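Local coordinates for putative MCP-type signal transduction protein (Campylobacter jejuni subsp. jejuni serotype O:2, PDB 4WY9) that probably senses chemical signals in the periplasm, through a tandem-PAS (dCache-like) sensory domain, as a chemoreceptor that guides chemotaxis of the bacterium, at residues M34-N38 with I183-L187; V105-A109 with K120-A124; D263-I269 with V281-K287. One frame throughout, in Å; residues are numbered along the deposited sequence. Where two conformers were deposited one is given.

Contact 1: residues M34-N38 with I183-L187; sequences MIALN and IGMTL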
loop_
_atom_site.group_PDB
_atom_site.type_symbol
_atom_site.label_atom_id
_atom_site.label_comp_id
_atom_site.label_asym_id
_atom_site.label_seq_id
_atom_site.Cartn_x
_atom_site.Cartn_y
_atom_site.Cartn_z
ATOM N N MET A 34 -3.826 9.118 0.760
ATOM C CA MET A 34 -2.367 9.085 0.806
ATOM C C MET A 34 -1.772 9.659 -0.438
ATOM O O MET A 34 -0.840 10.484 -0.373
ATOM C CB MET A 34 -1.890 7.669 0.966
ATOM C CG MET A 34 -2.201 7.068 2.274
ATOM S SD MET A 34 -1.575 5.397 2.340
ATOM C CE MET A 34 0.152 5.696 1.994
ATOM N N ILE A 35 -2.303 9.270 -1.587
ATOM C CA ILE A 35 -1.775 9.720 -2.863
ATOM C C ILE A 35 -1.936 11.228 -3.037
ATOM O O ILE A 35 -1.032 11.907 -3.548
ATOM C CB ILE A 35 -2.439 8.953 -4.013
ATOM C CG1 ILE A 35 -1.954 7.508 -3.991
ATOM C CG2 ILE A 35 -2.149 9.576 -5.338
ATOM C CD1 ILE A 35 -2.805 6.560 -4.748
ATOM N N ALA A 36 -3.065 11.779 -2.604
ATOM C CA ALA A 36 -3.258 13.216 -2.711
ATOM C C ALA A 36 -2.211 13.972 -1.885
ATOM O O ALA A 36 -1.707 15.019 -2.305
ATOM C CB ALA A 36 -4.657 13.599 -2.309
ATOM N N LEU A 37 -1.885 13.453 -0.701
ATOM C CA LEU A 37 -0.871 14.110 0.116
ATOM C C LEU A 37 0.489 13.999 -0.588
ATOM O O LEU A 37 1.273 14.933 -0.620
ATOM C CB LEU A 37 -0.817 13.543 1.528
ATOM C CG LEU A 37 -2.004 13.794 2.433
ATOM C CD1 LEU A 37 -1.668 13.307 3.821
ATOM C CD2 LEU A 37 -2.346 15.253 2.449
ATOM N N ASN A 38 0.813 12.813 -1.100
ATOM C CA ASN A 38 2.114 12.624 -1.739
ATOM C C ASN A 38 2.249 13.557 -2.909
ATOM O O ASN A 38 3.324 14.105 -3.157
ATOM C CB ASN A 38 2.254 11.177 -2.176
ATOM C CG ASN A 38 3.666 10.669 -2.255
ATOM O OD1 ASN A 38 4.605 11.330 -1.979
ATOM N ND2 ASN A 38 3.757 9.459 -2.691
ATOM N N ILE A 183 9.945 11.232 -3.098
ATOM C CA ILE A 183 9.152 11.417 -1.886
ATOM C C ILE A 183 8.101 10.308 -1.861
ATOM O O ILE A 183 7.371 10.106 -2.845
ATOM C CB ILE A 183 8.527 12.834 -1.805
ATOM C CG1 ILE A 183 7.772 13.054 -0.503
ATOM C CG2 ILE A 183 7.630 13.128 -3.021
ATOM C CD1 ILE A 183 8.626 13.246 0.694
ATOM N N GLY A 184 8.044 9.555 -0.783
ATOM C CA GLY A 184 7.127 8.451 -0.707
ATOM C C GLY A 184 6.545 8.219 0.658
ATOM O O GLY A 184 6.937 8.854 1.646
ATOM N N MET A 185 5.614 7.277 0.708
ATOM C CA MET A 185 4.907 6.913 1.901
ATOM C C MET A 185 4.757 5.398 2.010
ATOM O O MET A 185 4.651 4.725 0.973
ATOM C CB MET A 185 3.509 7.524 1.931
ATOM C CG MET A 185 3.477 9.009 1.762
ATOM S SD MET A 185 1.810 9.439 1.266
ATOM C CE MET A 185 1.846 11.173 1.227
ATOM N N THR A 186 4.691 4.907 3.231
ATOM C CA THR A 186 4.470 3.505 3.512
ATOM C C THR A 186 3.192 3.326 4.279
ATOM O O THR A 186 3.027 3.945 5.328
ATOM C CB THR A 186 5.629 2.872 4.319
ATOM O OG1 THR A 186 6.863 3.123 3.677
ATOM C CG2 THR A 186 5.426 1.399 4.483
ATOM N N LEU A 187 2.309 2.449 3.782
ATOM C CA LEU A 187 1.121 2.014 4.493
ATOM C C LEU A 187 1.386 0.648 5.101
ATOM O O LEU A 187 1.790 -0.275 4.393
ATOM C CB LEU A 187 -0.075 1.952 3.555
ATOM C CG LEU A 187 -1.380 1.345 4.068
ATOM C CD1 LEU A 187 -1.958 2.130 5.201
ATOM C CD2 LEU A 187 -2.378 1.246 2.909
#
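The long N-terminal helix of the sensory domain meets the sheet of the first PAS (Cache-type) module here, Met-34 and Asn-38 of the helix lying against Met-185 and Leu-187 of strand 179-188. Met-185 is the centrepiece. With CG beside its own backbone N (chi1 -55°) and the chain extended beyond, it reaches back to the helix, where its terminal CE is pressed on the backbone, 3.2 Å from Met-34 O, the acceptor of Asn-38 N, and lies 3.4 Å from Asn-38 CB. Met-34 answers in the opposite direction: the two thioethers slide past each other, and a bend at chi3 (57°) tucks Met-34 CE against Met-185 CB at 3.8 Å. The Met-34 and Leu-187 side chains cross at about a right angle, with Met-34 SD 3.9 Å from Leu-187 CB. A helix laid over an antiparallel sheet is the usual architecture of such sensor modules, and in this one the segments run nearly antiparallel, at 159°, with their axes 9.0 Å apart. Asn-38 OD1 lies 3.1 Å from Ile-183 O, but both are acceptors and no bond joins them; Val-168 and Ile-170 of strand 163-173 also touch the Asn-38 side chain. Thr-186, on the other face of the strand, hydrogen-bonds through OG1 to Asn-167.

Contact 2: residues V105-A109 with K120-A124; sequences VMLYA and KAIQA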
loop_
_atom_site.group_PDB
_atom_site.type_symbol
_atom_site.label_atom_id
_atom_site.label_comp_id
_atom_site.label_asym_id
_atom_site.label_seq_id
_atom_site.Cartn_x
_atom_site.Cartn_y
_atom_site.Cartn_z
ATOM N N VAL A 105 18.444 9.855 3.286
ATOM C CA VAL A 105 17.029 9.548 3.404
ATOM C C VAL A 105 16.498 10.187 4.685
ATOM O O VAL A 105 16.985 9.896 5.780
ATOM C CB VAL A 105 16.742 8.023 3.400
ATOM C CG1 VAL A 105 15.252 7.795 3.621
ATOM C CG2 VAL A 105 17.241 7.356 2.140
ATOM N N MET A 106 15.534 11.086 4.547
ATOM C CA MET A 106 14.805 11.628 5.673
ATOM C C MET A 106 13.581 10.767 5.885
ATOM O O MET A 106 12.656 10.818 5.066
ATOM C CB MET A 106 14.401 13.065 5.421
ATOM C CG MET A 106 15.592 13.971 5.088
ATOM S SD MET A 106 15.134 15.615 4.452
ATOM C CE MET A 106 14.686 16.423 5.936
ATOM N N LEU A 107 13.571 9.969 6.951
ATOM C CA LEU A 107 12.520 9.016 7.227
ATOM C C LEU A 107 11.787 9.428 8.489
ATOM O O LEU A 107 12.426 9.636 9.530
ATOM C CB LEU A 107 13.095 7.607 7.383
ATOM C CG LEU A 107 12.135 6.454 7.713
ATOM C CD1 LEU A 107 11.088 6.260 6.615
ATOM C CD2 LEU A 107 12.906 5.180 7.961
ATOM N N TYR A 108 10.449 9.512 8.409
ATOM C CA TYR A 108 9.621 9.922 9.524
ATOM C C TYR A 108 8.591 8.862 9.893
ATOM O O TYR A 108 8.010 8.235 9.003
ATOM C CB TYR A 108 8.924 11.250 9.184
ATOM C CG TYR A 108 9.906 12.388 9.053
ATOM C CD1 TYR A 108 10.556 12.642 7.863
ATOM C CD2 TYR A 108 10.196 13.214 10.143
ATOM C CE1 TYR A 108 11.463 13.675 7.766
ATOM C CE2 TYR A 108 11.106 14.222 10.045
ATOM C CZ TYR A 108 11.737 14.453 8.838
ATOM O OH TYR A 108 12.655 15.473 8.711
ATOM N N ALA A 109 8.375 8.669 11.188
ATOM C CA ALA A 109 7.335 7.845 11.739
ATOM C C ALA A 109 6.425 8.689 12.629
ATOM O O ALA A 109 6.737 9.830 12.955
ATOM C CB ALA A 109 7.925 6.703 12.563
ATOM N N LYS A 120 8.003 12.222 13.604
ATOM C CA LYS A 120 9.367 12.440 14.067
ATOM C C LYS A 120 10.336 11.668 13.215
ATOM O O LYS A 120 10.010 10.597 12.692
ATOM C CB LYS A 120 9.537 11.970 15.524
ATOM C CG LYS A 120 9.099 10.522 15.723
ATOM C CD LYS A 120 9.821 9.886 16.920
ATOM C CE LYS A 120 9.209 8.548 17.311
ATOM N NZ LYS A 120 8.722 7.791 16.134
ATOM N N ALA A 121 11.530 12.224 13.048
ATOM C CA ALA A 121 12.572 11.544 12.277
ATOM C C ALA A 121 13.038 10.304 13.044
ATOM O O ALA A 121 13.198 10.327 14.268
ATOM C CB ALA A 121 13.743 12.457 12.001
ATOM N N ILE A 122 13.244 9.222 12.294
ATOM C CA ILE A 122 13.849 8.012 12.827
ATOM C C ILE A 122 15.000 7.616 11.950
ATOM O O ILE A 122 15.181 8.175 10.858
ATOM C CB ILE A 122 12.825 6.852 12.882
ATOM C CG1 ILE A 122 12.278 6.520 11.479
ATOM C CG2 ILE A 122 11.686 7.179 13.838
ATOM C CD1 ILE A 122 11.587 5.180 11.386
ATOM N N GLN A 123 15.801 6.664 12.412
ATOM C CA GLN A 123 16.984 6.275 11.663
ATOM C C GLN A 123 16.611 5.736 10.290
ATOM O O GLN A 123 15.868 4.760 10.191
ATOM C CB GLN A 123 17.809 5.248 12.423
ATOM C CG GLN A 123 19.059 4.798 11.690
ATOM C CD GLN A 123 20.024 5.923 11.475
ATOM O OE1 GLN A 123 20.505 6.527 12.432
ATOM N NE2 GLN A 123 20.320 6.196 10.231
ATOM N N ALA A 124 17.147 6.360 9.229
ATOM C CA ALA A 124 16.926 5.887 7.870
ATOM C C ALA A 124 17.715 4.658 7.532
ATOM O O ALA A 124 18.772 4.406 8.110
ATOM C CB ALA A 124 17.213 6.945 6.881
HETATM O O HOH W 1 15.623 10.044 8.895
#
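Backbone hydrogen bonds between Ala-109 and Lys-120 run both ways, Ala-109 N to Lys-120 O at 2.9 Å and Lys-120 N to Ala-109 O at 2.8 Å, making them an antiparallel hydrogen-bonded pair. Ile-122 N adds a nearly straight bond to Leu-107 O (2.9 Å, 169° at the hydrogen). In the other direction of that pair a water stands between the two residues, accepting from Leu-107 N and donating to Ile-122 O. The pairing belongs to the beta hairpin of strands 104-110 and 119-122 in the first Cache sensor module, where strand 104-110 also pairs with strand 78-83; the axes of strands 105-109 and 120-122 meet at 121°, far from straight antiparallel. Apolar contacts occupy both faces. On the Leu-107 face, Ile-122 holds CG1 between its backbone N and carbonyl carbon (chi1 60°), which carries CD1 to 3.7 Å from Leu-107 CD2, while its other branch, CG2, approaches Ala-109 CB. Tyr-108 and Ala-121 share the other face: the ring's CE2 lies 3.7 Å from Ala-121 CB, and helix 59-70 touches the same tyrosine through Thr-63 and Ile-66. Further along, Ala-124 CB packs on Val-105 CB at 3.7 Å. Among polar side chains, Lys-120 bends at its last torsion and gives NZ to the backbone O of Asp-110, and Gln-123 NE2 bonds to Ala-124 O in the carbonyl plane, on a lone pair, and to Lys-95 O.

Contact 3: residues D263-I269 with V281-K287; sequences DDSYAAI and VLVTAPK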
loop_
_atom_site.group_PDB
_atom_site.type_symbol
_atom_site.label_atom_id
_atom_site.label_comp_id
_atom_site.label_asym_id
_atom_site.label_seq_id
_atom_site.Cartn_x
_atom_site.Cartn_y
_atom_site.Cartn_z
ATOM N N ASP A 263 -12.577 -25.302 1.905
ATOM C CA ASP A 263 -13.990 -25.029 2.038
ATOM C C ASP A 263 -14.625 -24.642 0.701
ATOM O O ASP A 263 -14.267 -23.631 0.082
ATOM C CB ASP A 263 -14.264 -23.893 3.029
ATOM C CG ASP A 263 -14.061 -24.287 4.483
ATOM O OD1 ASP A 263 -13.908 -25.480 4.791
ATOM O OD2 ASP A 263 -14.119 -23.387 5.339
ATOM N N ASP A 264 -15.649 -25.392 0.315
ATOM C CA ASP A 264 -16.468 -25.074 -0.833
ATOM C C ASP A 264 -17.337 -23.860 -0.483
ATOM O O ASP A 264 -18.131 -23.919 0.462
ATOM C CB ASP A 264 -17.315 -26.288 -1.202
ATOM C CG ASP A 264 -17.996 -26.156 -2.537
ATOM O OD1 ASP A 264 -17.980 -25.084 -3.130
ATOM O OD2 ASP A 264 -18.527 -27.178 -2.994
ATOM N N SER A 265 -17.184 -22.768 -1.223
ATOM C CA SER A 265 -17.668 -21.477 -0.803
ATOM C C SER A 265 -18.367 -20.702 -1.908
ATOM O O SER A 265 -18.213 -21.015 -3.096
ATOM C CB SER A 265 -16.508 -20.615 -0.266
ATOM O OG SER A 265 -15.745 -21.313 0.729
ATOM N N TYR A 266 -19.105 -19.667 -1.505
ATOM C CA TYR A 266 -19.405 -18.548 -2.375
ATOM C C TYR A 266 -18.321 -17.505 -2.155
ATOM O O TYR A 266 -17.884 -17.289 -1.022
ATOM C CB TYR A 266 -20.783 -17.957 -2.087
ATOM C CG TYR A 266 -21.908 -18.949 -2.294
ATOM C CD1 TYR A 266 -22.239 -19.376 -3.557
ATOM C CD2 TYR A 266 -22.649 -19.425 -1.219
ATOM C CE1 TYR A 266 -23.259 -20.307 -3.765
ATOM C CE2 TYR A 266 -23.658 -20.330 -1.411
ATOM C CZ TYR A 266 -23.976 -20.765 -2.684
ATOM O OH TYR A 266 -24.991 -21.673 -2.857
ATOM N N ALA A 267 -17.882 -16.844 -3.218
ATOM C CA ALA A 267 -16.851 -15.802 -3.113
ATOM C C ALA A 267 -17.234 -14.612 -3.932
ATOM O O ALA A 267 -17.567 -14.768 -5.111
ATOM C CB ALA A 267 -15.496 -16.312 -3.558
ATOM N N ALA A 268 -17.118 -13.423 -3.362
ATOM C CA ALA A 268 -17.294 -12.213 -4.116
ATOM C C ALA A 268 -15.971 -11.499 -4.298
ATOM O O ALA A 268 -15.115 -11.508 -3.392
ATOM C CB ALA A 268 -18.282 -11.288 -3.459
ATOM N N ILE A 269 -15.821 -10.862 -5.449
ATOM C CA ILE A 269 -14.674 -10.028 -5.778
ATOM C C ILE A 269 -15.169 -8.638 -6.082
ATOM O O ILE A 269 -16.120 -8.477 -6.846
ATOM C CB ILE A 269 -13.879 -10.555 -7.015
ATOM C CG1 ILE A 269 -13.346 -11.949 -6.738
ATOM C CG2 ILE A 269 -12.767 -9.630 -7.450
ATOM C CD1 ILE A 269 -12.385 -11.987 -5.690
ATOM N N VAL A 281 -10.765 -6.797 -3.301
ATOM C CA VAL A 281 -11.201 -7.406 -2.080
ATOM C C VAL A 281 -11.938 -8.680 -2.435
ATOM O O VAL A 281 -12.813 -8.671 -3.303
ATOM C CB VAL A 281 -12.096 -6.483 -1.217
ATOM C CG1 VAL A 281 -12.573 -7.199 0.028
ATOM C CG2 VAL A 281 -11.336 -5.222 -0.862
ATOM N N LEU A 282 -11.570 -9.770 -1.773
ATOM C CA LEU A 282 -12.183 -11.090 -1.902
ATOM C C LEU A 282 -12.806 -11.413 -0.569
ATOM O O LEU A 282 -12.149 -11.369 0.467
ATOM C CB LEU A 282 -11.116 -12.123 -2.284
ATOM C CG LEU A 282 -11.473 -13.604 -2.472
ATOM C CD1 LEU A 282 -10.422 -14.335 -3.278
ATOM C CD2 LEU A 282 -11.618 -14.283 -1.132
ATOM N N VAL A 283 -14.080 -11.802 -0.566
ATOM C CA VAL A 283 -14.742 -12.250 0.643
ATOM C C VAL A 283 -15.493 -13.538 0.356
ATOM O O VAL A 283 -16.211 -13.632 -0.654
ATOM C CB VAL A 283 -15.705 -11.195 1.241
ATOM C CG1 VAL A 283 -16.380 -11.729 2.492
ATOM C CG2 VAL A 283 -14.949 -9.934 1.577
ATOM N N THR A 284 -15.330 -14.525 1.227
ATOM C CA THR A 284 -15.975 -15.811 1.062
ATOM C C THR A 284 -16.986 -16.115 2.148
ATOM O O THR A 284 -16.954 -15.547 3.259
ATOM C CB THR A 284 -14.971 -16.934 1.054
ATOM O OG1 THR A 284 -14.459 -17.124 2.370
ATOM C CG2 THR A 284 -13.855 -16.685 0.076
ATOM N N ALA A 285 -17.888 -17.046 1.820
ATOM C CA ALA A 285 -18.816 -17.677 2.758
ATOM C C ALA A 285 -18.856 -19.159 2.433
ATOM O O ALA A 285 -19.338 -19.532 1.372
ATOM C CB ALA A 285 -20.204 -17.063 2.661
ATOM N N PRO A 286 -18.309 -20.021 3.324
ATOM C CA PRO A 286 -18.461 -21.479 3.082
ATOM C C PRO A 286 -19.916 -21.839 2.903
ATOM O O PRO A 286 -20.767 -21.396 3.685
ATOM C CB PRO A 286 -17.861 -22.121 4.336
ATOM C CG PRO A 286 -16.876 -21.100 4.805
ATOM C CD PRO A 286 -17.525 -19.769 4.541
ATOM N N LYS A 287 -20.214 -22.664 1.905
ATOM C CA LYS A 287 -21.620 -23.001 1.622
ATOM C C LYS A 287 -22.259 -23.688 2.797
ATOM O O LYS A 287 -23.421 -23.455 3.136
ATOM C CB LYS A 287 -21.731 -23.832 0.358
ATOM C CG LYS A 287 -21.340 -23.097 -0.895
ATOM C CD LYS A 287 -21.272 -23.944 -2.115
ATOM C CE LYS A 287 -20.806 -23.232 -3.327
ATOM N NZ LYS A 287 -20.487 -24.053 -4.453
HETATM O O HOH W 2 -20.632 -27.040 -4.699
HETATM O O HOH W 3 -14.072 -19.754 2.406
#
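Lys-287 and Tyr-266 meet because both turn CG beside their own backbone N (chi1 -66° and -61°), after which the lysine chain runs out extended across one face of the ring. Its CG sits over that face, toward the rim, in a CH-pi contact 4.0 Å from the Tyr-266 centroid; the ammonium is farther from the ring, where any cation-pi attraction is weak at most. Asp-264 holds its CG anti to N (chi1 -169°), and OD1 forms a salt bridge with Lys-287 NZ at 3.0 Å, the nitrogen coming from above the carboxylate plane. A water donates to the other oxygen, Asp-264 OD2, and accepts from Lys-287 NZ, closing a small ring that includes the ion pair. The same two residues are also joined through the backbone, Lys-287 N to Asp-264 O at 2.8 Å, nearly straight.

From there the antiparallel ladder runs on: Tyr-266 with Ala-285 and Ala-268 with Val-283 are hydrogen-bonded pairs, each bonded in both directions, and Ala-267 faces Thr-284 in the non-hydrogen-bonded pair between them. Ile-269 CD1 packs at 3.6 Å on Leu-282 CB. Ser-265 OG donates to Asp-263 O within its own segment and receives a bond from a second water, which also links to Thr-284 OG1; that hydroxyl is also hydrogen-bonded to Leu-208 N.

Pro-286 occupies the N-cap position of helix 287-291, so the strand passes straight into it. The hairpin of strands 264-274 and 277-286 supplies two neighbouring strands of a five-stranded antiparallel sheet, between 209-213 and the outer strand 253-258. Helix 8-51 covers the Tyr-266, Ala-268 and Val-283 face: Leu-16 and Thr-20 pack there, and Thr-9 hydrogen-bonds to Tyr-266 OH.

Contacts 1 and 2 reach the same sheet, in the first sensor module, with centres about 15 Å apart; contact 3 lies in the second sheet, its centre about 32 Å from that of contact 1 and about 41 Å from that of contact 2, on the far side of the chain's centre from the latter. Helix 8-51 spans the distance, forming half of contact 1 and covering one face of contact 3. Contact 1 is buried and rests on thioether and aliphatic packing. Contacts 2 and 3 both lie in beta hairpins and rest on backbone pairing: contact 2 is partly buried and takes a water into its ladder, whereas contact 3 is largely buried, with its ion pair at the more exposed end.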